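Local coordinates for protein Sqt1 (Chaetomium thermophilum, PDB 4ZOY) that probably serves as a dedicated chaperone that captures a newly made ribosomal protein as it is translated, and folds as a WD40 beta-propeller, at residues Q137-I142 and D163-V168; Q325-N330 and S351-D356; R365-A370 and W407-G412. One frame throughout, in Å; residues are numbered along the deposited sequence.

Contact 1: residues Q137-I142 and D163-V168; sequences QETEEI and DGSVWV
Glu138 and Trp167 face each other with their CA atoms 8.7 Å apart, while Thr139 lies opposite Asp163; residues 137-142 run as an irregular loop past a tight turn that leads into the strand beginning at Val166. Glu138 lays its aliphatic part over one face of the Trp167 indole, CB standing 3.6 Å from the centroid of the six-membered ring in a CH-pi contact. A bend at chi2 (-75°) folds the rest of the chain back over the ring, the carboxylate plane ending 17° from that of the indole. Glutamate suits this place: its methylenes pack on the ring and its flat carboxylate lies along it, in a residue that remains exposed overall. Thr139 contributes a methyl: CG2 comes obliquely to Trp167 NE1 at 3.4 Å and also touches Ser165 OG. In the propeller, the loop carries the chain from strand 129-136 at the edge of one four-stranded blade to the first strand of the next, whose second and third strands the turn joins. The turn is an Asx turn, Asp163 OD1 accepting from Ser165 N, with Gly164 allowing its positive phi. OD1 also takes the Ser165 hydroxyl at 2.7 Å. Ser165 OG in turn receives the indole N-H, in the ring plane, at 2.8 Å from Trp167 NE1, a relay that, with the packing on its face, would help set the ring's rotation. Asp163 OD2 faces the loop through water: one water donates to both OD2 and Glu138 O, and a second accepts from Glu140 N and bonds weakly to OD2.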
loop_
_atom_site.group_PDB
_atom_site.type_symbol
_atom_site.label_atom_id
_atom_site.label_comp_id
_atom_site.label_asym_id
_atom_site.label_seq_id
_atom_site.Cartn_x
_atom_site.Cartn_y
_atom_site.Cartn_z
ATOM N N GLN A 137 -10.655 13.470 -13.780
ATOM C CA GLN A 137 -11.777 12.741 -13.195
ATOM C C GLN A 137 -12.380 11.755 -14.195
ATOM O O GLN A 137 -13.505 11.933 -14.665
ATOM C CB GLN A 137 -12.849 13.714 -12.692
ATOM C CG GLN A 137 -13.910 13.075 -11.800
ATOM C CD GLN A 137 -14.939 14.077 -11.304
ATOM O OE1 GLN A 137 -14.949 15.235 -11.724
ATOM N NE2 GLN A 137 -15.801 13.637 -10.394
ATOM N N GLU A 138 -11.626 10.708 -14.512
ATOM C CA GLU A 138 -12.060 9.715 -15.489
ATOM C C GLU A 138 -12.951 8.625 -14.900
ATOM O O GLU A 138 -13.594 7.881 -15.640
ATOM C CB GLU A 138 -10.844 9.057 -16.151
ATOM C CG GLU A 138 -9.874 10.014 -16.836
ATOM C CD GLU A 138 -10.393 10.555 -18.165
ATOM O OE1 GLU A 138 -11.457 10.095 -18.634
ATOM O OE2 GLU A 138 -9.729 11.441 -18.737
ATOM N N THR A 139 -12.967 8.506 -13.573
ATOM C CA THR A 139 -13.789 7.503 -12.898
ATOM C C THR A 139 -14.607 8.151 -11.787
ATOM O O THR A 139 -14.403 9.321 -11.475
ATOM C CB THR A 139 -12.937 6.370 -12.288
ATOM O OG1 THR A 139 -12.288 6.834 -11.097
ATOM C CG2 THR A 139 -11.886 5.884 -13.285
ATOM N N GLU A 140 -15.509 7.385 -11.183
ATOM C CA GLU A 140 -16.362 7.905 -10.114
ATOM C C GLU A 140 -15.752 7.738 -8.721
ATOM O O GLU A 140 -16.064 8.506 -7.811
ATOM C CB GLU A 140 -17.739 7.233 -10.154
ATOM C CG GLU A 140 -18.514 7.510 -11.436
ATOM C CD GLU A 140 -19.912 6.912 -11.441
ATOM O OE1 GLU A 140 -20.173 5.969 -10.663
ATOM O OE2 GLU A 140 -20.754 7.393 -12.227
ATOM N N GLU A 141 -14.890 6.736 -8.549
ATOM C CA GLU A 141 -14.295 6.457 -7.234
ATOM C C GLU A 141 -12.910 5.835 -7.378
ATOM O O GLU A 141 -12.778 4.765 -7.961
ATOM C CB GLU A 141 -15.187 5.514 -6.416
ATOM C CG GLU A 141 -16.435 6.158 -5.821
ATOM C CD GLU A 141 -17.336 5.161 -5.110
ATOM O OE1 GLU A 141 -16.876 4.044 -4.784
ATOM O OE2 GLU A 141 -18.513 5.507 -4.863
ATOM N N ILE A 142 -11.892 6.493 -6.828
ATOM C CA ILE A 142 -10.528 5.960 -6.798
ATOM C C ILE A 142 -10.274 5.104 -5.558
ATOM O O ILE A 142 -10.439 5.574 -4.435
ATOM C CB ILE A 142 -9.508 7.092 -6.838
ATOM C CG1 ILE A 142 -9.585 7.808 -8.196
ATOM C CG2 ILE A 142 -8.100 6.545 -6.612
ATOM C CD1 ILE A 142 -8.877 9.144 -8.236
ATOM N N ASP A 163 -15.244 1.071 -10.830
ATOM C CA ASP A 163 -15.793 0.462 -12.049
ATOM C C ASP A 163 -14.886 -0.632 -12.613
ATOM O O ASP A 163 -15.149 -1.180 -13.682
ATOM C CB ASP A 163 -16.076 1.532 -13.112
ATOM C CG ASP A 163 -14.826 2.246 -13.605
ATOM O OD1 ASP A 163 -13.713 1.984 -13.104
ATOM O OD2 ASP A 163 -14.970 3.111 -14.497
ATOM N N GLY A 164 -13.815 -0.947 -11.888
ATOM C CA GLY A 164 -12.923 -2.012 -12.298
ATOM C C GLY A 164 -11.792 -1.525 -13.171
ATOM O O GLY A 164 -10.887 -2.285 -13.491
ATOM N N SER A 165 -11.842 -0.257 -13.565
ATOM C CA SER A 165 -10.833 0.248 -14.496
ATOM C C SER A 165 -9.509 0.545 -13.796
ATOM O O SER A 165 -9.454 0.803 -12.595
ATOM C CB SER A 165 -11.342 1.495 -15.243
ATOM O OG SER A 165 -11.388 2.641 -14.417
ATOM N N VAL A 166 -8.441 0.471 -14.580
ATOM C CA VAL A 166 -7.104 0.753 -14.111
ATOM C C VAL A 166 -6.498 1.756 -15.071
ATOM O O VAL A 166 -6.482 1.526 -16.283
ATOM C CB VAL A 166 -6.259 -0.523 -14.035
ATOM C CG1 VAL A 166 -4.805 -0.187 -13.730
ATOM C CG2 VAL A 166 -6.843 -1.469 -12.987
ATOM N N TRP A 167 -6.038 2.879 -14.526
ATOM C CA TRP A 167 -5.468 3.969 -15.311
ATOM C C TRP A 167 -4.006 4.169 -14.959
ATOM O O TRP A 167 -3.625 4.113 -13.782
ATOM C CB TRP A 167 -6.255 5.263 -15.066
ATOM C CG TRP A 167 -7.676 5.178 -15.531
ATOM C CD1 TRP A 167 -8.688 4.450 -14.963
ATOM C CD2 TRP A 167 -8.247 5.834 -16.675
ATOM N NE1 TRP A 167 -9.844 4.606 -15.687
ATOM C CE2 TRP A 167 -9.602 5.455 -16.737
ATOM C CE3 TRP A 167 -7.741 6.709 -17.644
ATOM C CZ2 TRP A 167 -10.463 5.914 -17.740
ATOM C CZ3 TRP A 167 -8.601 7.169 -18.636
ATOM C CH2 TRP A 167 -9.943 6.772 -18.673
ATOM N N VAL A 168 -3.178 4.402 -15.971
ATOM C CA VAL A 168 -1.790 4.758 -15.753
ATOM C C VAL A 168 -1.537 6.134 -16.357
ATOM O O VAL A 168 -1.804 6.344 -17.538
ATOM C CB VAL A 168 -0.825 3.716 -16.371
ATOM C CG1 VAL A 168 0.613 4.112 -16.108
ATOM C CG2 VAL A 168 -1.123 2.317 -15.809
HETATM O O HOH W 1 -13.608 4.905 -16.221
HETATM O O HOH W 2 -16.530 5.058 -12.815
HETATM O O HOH W 3 -15.269 4.306 -10.669
#

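Contact 2: residues Q325-N330 and S351-D356; sequences QIQSDN and SIAVFD
Gln327 NE2 is held by three oxygens, two of them on Ser351. The straighter bond goes to Ser351 OG at 3.2 Å, lying in the amide plane with an N-H...O angle of 156°; the one from NE2 to Ser351 O is weak and bent, and Ala345 O on strand 342-347 is the third acceptor. Ser351 OG is itself hydrogen-bonded to Asp349 OD1, so the serine passes the grip on the amide back to the turn aspartate. Gln327 leaves the backbone with CG anti to the carbonyl carbon (chi1 -61°) and runs extended beyond CG, which carries its amide across Ala353; the small CB there lies 3.5 Å from Gln327 OE1 and leaves room for the flat group. In a WD repeat the loop before the first strand of a blade usually bears a histidine that reaches toward this turn, and Gln327 appears to take its place. An alanine here would probably cost Ser351 OG and Ala345 O the amide N-H groups that now reach them, and open a gap over Ala353. Farther along the strand, Ile326 runs alongside the ring of Phe355, its CG1 meeting CE1 at the ring edge, 3.8 Å away.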
loop_
_atom_site.group_PDB
_atom_site.type_symbol
_atom_site.label_atom_id
_atom_site.label_comp_id
_atom_site.label_asym_id
_atom_site.label_seq_id
_atom_site.Cartn_x
_atom_site.Cartn_y
_atom_site.Cartn_z
ATOM N N GLN A 325 -4.304 -21.463 2.212
ATOM C CA GLN A 325 -5.431 -21.155 3.047
ATOM C C GLN A 325 -5.428 -21.686 4.448
ATOM O O GLN A 325 -6.052 -22.787 4.794
ATOM C CB GLN A 325 -6.737 -21.584 2.350
ATOM C CG GLN A 325 -8.033 -21.091 2.970
ATOM C CD GLN A 325 -9.285 -21.629 2.304
ATOM O OE1 GLN A 325 -9.269 -22.605 1.601
ATOM N NE2 GLN A 325 -10.369 -20.962 2.519
ATOM N N ILE A 326 -4.620 -20.888 5.151
ATOM C CA ILE A 326 -4.299 -21.040 6.547
ATOM C C ILE A 326 -5.108 -20.112 7.382
ATOM O O ILE A 326 -5.459 -20.394 8.383
ATOM C CB ILE A 326 -2.805 -20.655 6.785
ATOM C CG1 ILE A 326 -1.853 -21.569 6.043
ATOM C CG2 ILE A 326 -2.439 -20.618 8.260
ATOM C CD1 ILE A 326 -1.957 -23.035 6.402
ATOM N N GLN A 327 -5.343 -18.934 6.940
ATOM C CA GLN A 327 -6.165 -17.999 7.688
ATOM C C GLN A 327 -7.638 -18.153 7.329
ATOM O O GLN A 327 -7.979 -18.924 6.432
ATOM C CB GLN A 327 -5.658 -16.579 7.434
ATOM C CG GLN A 327 -4.226 -16.430 7.897
ATOM C CD GLN A 327 -3.474 -15.350 7.155
ATOM O OE1 GLN A 327 -3.118 -15.522 5.996
ATOM N NE2 GLN A 327 -3.213 -14.232 7.831
ATOM N N SER A 328 -8.516 -17.438 8.030
ATOM C CA SER A 328 -9.945 -17.766 7.956
ATOM C C SER A 328 -10.820 -16.680 7.346
ATOM O O SER A 328 -12.015 -16.888 7.144
ATOM C CB SER A 328 -10.475 -18.107 9.358
ATOM O OG SER A 328 -10.509 -16.954 10.193
ATOM N N ASP A 329 -10.244 -15.521 7.056
ATOM C CA ASP A 329 -11.026 -14.414 6.534
ATOM C C ASP A 329 -10.147 -13.621 5.563
ATOM O O ASP A 329 -8.962 -13.935 5.409
ATOM C CB ASP A 329 -11.547 -13.538 7.689
ATOM C CG ASP A 329 -12.829 -12.782 7.349
ATOM O OD1 ASP A 329 -13.151 -12.568 6.163
ATOM O OD2 ASP A 329 -13.524 -12.369 8.307
ATOM N N ASN A 330 -10.742 -12.612 4.933
ATOM C CA ASN A 330 -10.106 -11.831 3.871
ATOM C C ASN A 330 -8.632 -11.538 4.105
ATOM O O ASN A 330 -8.229 -11.073 5.179
ATOM C CB ASN A 330 -10.834 -10.499 3.689
ATOM C CG ASN A 330 -12.263 -10.658 3.187
ATOM O OD1 ASN A 330 -12.756 -11.767 3.001
ATOM N ND2 ASN A 330 -12.932 -9.529 2.962
ATOM N N SER A 351 -4.985 -12.303 12.242
ATOM C CA SER A 351 -3.730 -13.041 12.198
ATOM C C SER A 351 -2.816 -12.577 11.074
ATOM O O SER A 351 -3.260 -11.983 10.094
ATOM C CB SER A 351 -3.979 -14.540 12.024
ATOM O OG SER A 351 -4.499 -14.819 10.730
ATOM N N ILE A 352 -1.539 -12.875 11.249
ATOM C CA ILE A 352 -0.558 -12.734 10.193
ATOM C C ILE A 352 -0.025 -14.128 9.942
ATOM O O ILE A 352 0.197 -14.883 10.884
ATOM C CB ILE A 352 0.578 -11.778 10.586
ATOM C CG1 ILE A 352 0.018 -10.368 10.826
ATOM C CG2 ILE A 352 1.705 -11.790 9.533
ATOM C CD1 ILE A 352 1.015 -9.427 11.470
ATOM N N ALA A 353 0.164 -14.480 8.675
ATOM C CA ALA A 353 0.789 -15.743 8.321
ATOM C C ALA A 353 2.032 -15.487 7.479
ATOM O O ALA A 353 2.070 -14.560 6.672
ATOM C CB ALA A 353 -0.200 -16.638 7.591
ATOM N N VAL A 354 3.060 -16.288 7.711
ATOM C CA VAL A 354 4.346 -16.126 7.051
ATOM C C VAL A 354 4.661 -17.413 6.314
ATOM O O VAL A 354 4.619 -18.495 6.906
ATOM C CB VAL A 354 5.459 -15.797 8.059
ATOM C CG1 VAL A 354 6.799 -15.554 7.355
ATOM C CG2 VAL A 354 5.066 -14.584 8.894
ATOM N N PHE A 355 4.974 -17.287 5.027
ATOM C CA PHE A 355 5.250 -18.452 4.179
ATOM C C PHE A 355 6.669 -18.398 3.612
ATOM O O PHE A 355 7.178 -17.317 3.288
ATOM C CB PHE A 355 4.241 -18.511 3.031
ATOM C CG PHE A 355 2.813 -18.514 3.482
ATOM C CD1 PHE A 355 2.184 -19.709 3.791
ATOM C CD2 PHE A 355 2.092 -17.326 3.596
ATOM C CE1 PHE A 355 0.866 -19.732 4.204
ATOM C CE2 PHE A 355 0.768 -17.338 4.023
ATOM C CZ PHE A 355 0.150 -18.544 4.324
ATOM N N ASP A 356 7.292 -19.564 3.467
ATOM C CA ASP A 356 8.646 -19.674 2.918
ATOM C C ASP A 356 8.623 -19.813 1.393
ATOM O O ASP A 356 8.256 -20.858 0.851
ATOM C CB ASP A 356 9.365 -20.861 3.560
ATOM C CG ASP A 356 10.024 -20.509 4.895
ATOM O OD1 ASP A 356 9.882 -19.356 5.368
ATOM O OD2 ASP A 356 10.697 -21.393 5.467
#

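Contact 3: residues R365-A370 and W407-G412; sequences RHLRGA and WDLRGG
Leu367 and Ala370 make the apolar part of the contact against Trp407. Leu367 CD1 sits over one face of the indole, toward its rim, 4.2 Å from the centroid of the six-membered ring, a CH-pi contact; CG anti to the carbonyl carbon (chi1 -63°) sends the branch there, and the same methyl meets Leu409 CD2. Ala370 CB comes obliquely to Trp407 CZ2 at 3.6 Å, while Ala370 O lies at the ring edge, in its plane. A type II turn from Leu367 to Ala370 brings the alanine round to the ring, with Gly369 suited to its positive phi. Trp407 and Asp408 are the Trp-Asp pair that gives WD repeats their name, closing strand 404-408; the indole NE1 is satisfied by Ser397 OG within its own blade.

Arg365 stretches out with CG anti to the backbone N (chi1 -168°) and packs its guanidinium obliquely beside the glycine backbone, NH1 4.0 Å from Gly411 CA. A CB on Gly411 would clash with NH1, and the backbone angles of Gly412 call for glycine.

Among polar contacts, a water bonds weakly with Arg365 NH1 and donates to Asp408 O at 2.8 Å. Asp408 and Arg410 form a salt bridge within their segment, NE to OD1 and NH2 to OD2; OD1 also accepts Arg410 N, closing an Asx turn.

Residues 365-370 and 407-412 therefore join through apolar packing and one weak water bridge, while adjoining Arg364 bonds directly to Arg410 O. With the Asp408 carboxylate held in its own turn, Arg365 meets that residue's backbone O, through water.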
loop_
_atom_site.group_PDB
_atom_site.type_symbol
_atom_site.label_atom_id
_atom_site.label_comp_id
_atom_site.label_asym_id
_atom_site.label_seq_id
_atom_site.Cartn_x
_atom_site.Cartn_y
_atom_site.Cartn_z
ATOM N N ARG A 365 5.134 -19.552 9.971
ATOM C CA ARG A 365 4.529 -19.158 11.230
ATOM C C ARG A 365 3.136 -18.612 11.004
ATOM O O ARG A 365 2.891 -17.851 10.066
ATOM C CB ARG A 365 5.390 -18.108 11.940
ATOM C CG ARG A 365 4.982 -17.861 13.388
ATOM C CD ARG A 365 6.122 -17.243 14.181
ATOM N NE ARG A 365 5.907 -17.364 15.620
ATOM C CZ ARG A 365 6.844 -17.130 16.534
ATOM N NH1 ARG A 365 8.063 -16.761 16.155
ATOM N NH2 ARG A 365 6.562 -17.268 17.825
ATOM N N HIS A 366 2.215 -19.005 11.876
ATOM C CA HIS A 366 0.872 -18.462 11.891
ATOM C C HIS A 366 0.728 -17.667 13.180
ATOM O O HIS A 366 0.602 -18.243 14.264
ATOM C CB HIS A 366 -0.162 -19.588 11.809
ATOM C CG HIS A 366 -1.574 -19.116 11.637
ATOM N ND1 HIS A 366 -2.650 -19.976 11.714
ATOM C CD2 HIS A 366 -2.090 -17.891 11.370
ATOM C CE1 HIS A 366 -3.767 -19.298 11.518
ATOM N NE2 HIS A 366 -3.455 -18.031 11.299
ATOM N N LEU A 367 0.792 -16.347 13.061
ATOM C CA LEU A 367 0.681 -15.456 14.219
ATOM C C LEU A 367 -0.785 -15.146 14.479
ATOM O O LEU A 367 -1.329 -14.142 14.001
ATOM C CB LEU A 367 1.471 -14.162 13.995
ATOM C CG LEU A 367 2.984 -14.286 13.833
ATOM C CD1 LEU A 367 3.575 -12.955 13.391
ATOM C CD2 LEU A 367 3.630 -14.751 15.131
ATOM N N ARG A 368 -1.443 -16.030 15.220
ATOM C CA ARG A 368 -2.844 -15.832 15.549
ATOM C C ARG A 368 -2.967 -14.691 16.548
ATOM O O ARG A 368 -2.160 -14.571 17.459
ATOM C CB ARG A 368 -3.471 -17.109 16.128
ATOM C CG ARG A 368 -3.302 -18.349 15.254
ATOM C CD ARG A 368 -3.668 -19.602 16.055
ATOM N NE ARG A 368 -3.396 -20.842 15.329
ATOM C CZ ARG A 368 -4.323 -21.551 14.693
ATOM N NH1 ARG A 368 -5.583 -21.138 14.687
ATOM N NH2 ARG A 368 -3.994 -22.673 14.060
ATOM N N GLY A 369 -3.962 -13.839 16.356
ATOM C CA GLY A 369 -4.172 -12.738 17.282
ATOM C C GLY A 369 -3.091 -11.672 17.255
ATOM O O GLY A 369 -2.862 -10.976 18.245
ATOM N N ALA A 370 -2.412 -11.538 16.117
ATOM C CA ALA A 370 -1.433 -10.475 15.930
ATOM C C ALA A 370 -2.059 -9.112 16.209
ATOM O O ALA A 370 -1.405 -8.224 16.761
ATOM C CB ALA A 370 -0.866 -10.517 14.509
ATOM N N TRP A 407 7.368 -7.065 14.140
ATOM C CA TRP A 407 7.594 -8.485 14.316
ATOM C C TRP A 407 8.931 -8.889 13.740
ATOM O O TRP A 407 9.336 -8.399 12.680
ATOM C CB TRP A 407 6.498 -9.297 13.628
ATOM C CG TRP A 407 5.117 -8.854 13.957
ATOM C CD1 TRP A 407 4.374 -7.926 13.293
ATOM C CD2 TRP A 407 4.308 -9.336 15.027
ATOM N NE1 TRP A 407 3.144 -7.800 13.888
ATOM C CE2 TRP A 407 3.082 -8.648 14.962
ATOM C CE3 TRP A 407 4.508 -10.271 16.049
ATOM C CZ2 TRP A 407 2.054 -8.872 15.867
ATOM C CZ3 TRP A 407 3.488 -10.496 16.946
ATOM C CH2 TRP A 407 2.276 -9.801 16.851
ATOM N N ASP A 408 9.595 -9.784 14.460
ATOM C CA ASP A 408 10.798 -10.471 14.009
ATOM C C ASP A 408 10.358 -11.815 13.439
ATOM O O ASP A 408 9.889 -12.682 14.175
ATOM C CB ASP A 408 11.764 -10.618 15.202
ATOM C CG ASP A 408 12.919 -11.577 14.954
ATOM O OD1 ASP A 408 13.146 -12.046 13.821
ATOM O OD2 ASP A 408 13.623 -11.844 15.954
ATOM N N LEU A 409 10.506 -11.987 12.127
ATOM C CA LEU A 409 9.951 -13.161 11.455
ATOM C C LEU A 409 10.968 -14.282 11.249
ATOM O O LEU A 409 10.715 -15.203 10.478
ATOM C CB LEU A 409 9.353 -12.765 10.099
ATOM C CG LEU A 409 8.214 -11.734 10.148
ATOM C CD1 LEU A 409 7.631 -11.555 8.755
ATOM C CD2 LEU A 409 7.125 -12.123 11.143
ATOM N N ARG A 410 12.109 -14.213 11.924
ATOM C CA ARG A 410 13.101 -15.282 11.764
ATOM C C ARG A 410 12.626 -16.617 12.330
ATOM O O ARG A 410 13.013 -17.670 11.829
ATOM C CB ARG A 410 14.427 -14.893 12.423
ATOM C CG ARG A 410 15.148 -13.773 11.711
ATOM C CD ARG A 410 16.366 -13.335 12.506
ATOM N NE ARG A 410 15.992 -12.819 13.821
ATOM C CZ ARG A 410 16.848 -12.577 14.810
ATOM N NH1 ARG A 410 18.144 -12.818 14.651
ATOM N NH2 ARG A 410 16.409 -12.100 15.967
ATOM N N GLY A 411 11.811 -16.571 13.378
ATOM C CA GLY A 411 11.318 -17.783 14.020
ATOM C C GLY A 411 10.350 -18.602 13.185
ATOM O O GLY A 411 9.882 -18.156 12.135
ATOM N N GLY A 412 10.049 -19.811 13.649
ATOM C CA GLY A 412 9.090 -20.664 12.970
ATOM C C GLY A 412 9.721 -21.855 12.270
ATOM O O GLY A 412 10.919 -22.105 12.399
HETATM O O HOH W 4 8.207 -14.899 14.045
#

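Overall arrangement
Contacts 1 and 2 occupy matching places in two different blades of the propeller: each sets the loop entering a blade against the turn and third strand of that same blade. Their centres lie 30 Å apart. Contact 3 instead joins neighbouring blades, and it adjoins contact 2, with centres 11 Å apart. Strands 352-356 and 362-367 are antiparallel neighbours in one sheet, and Ile352 O to Leu367 N, at 2.7 Å, is a probable hydrogen bond between them. The outer strand of the blade that holds contact 2, 362-367, supplies one side of contact 3. Contacts 1 and 3 lie on opposite sides of the chain's centre, with nearest atoms about 26 Å apart.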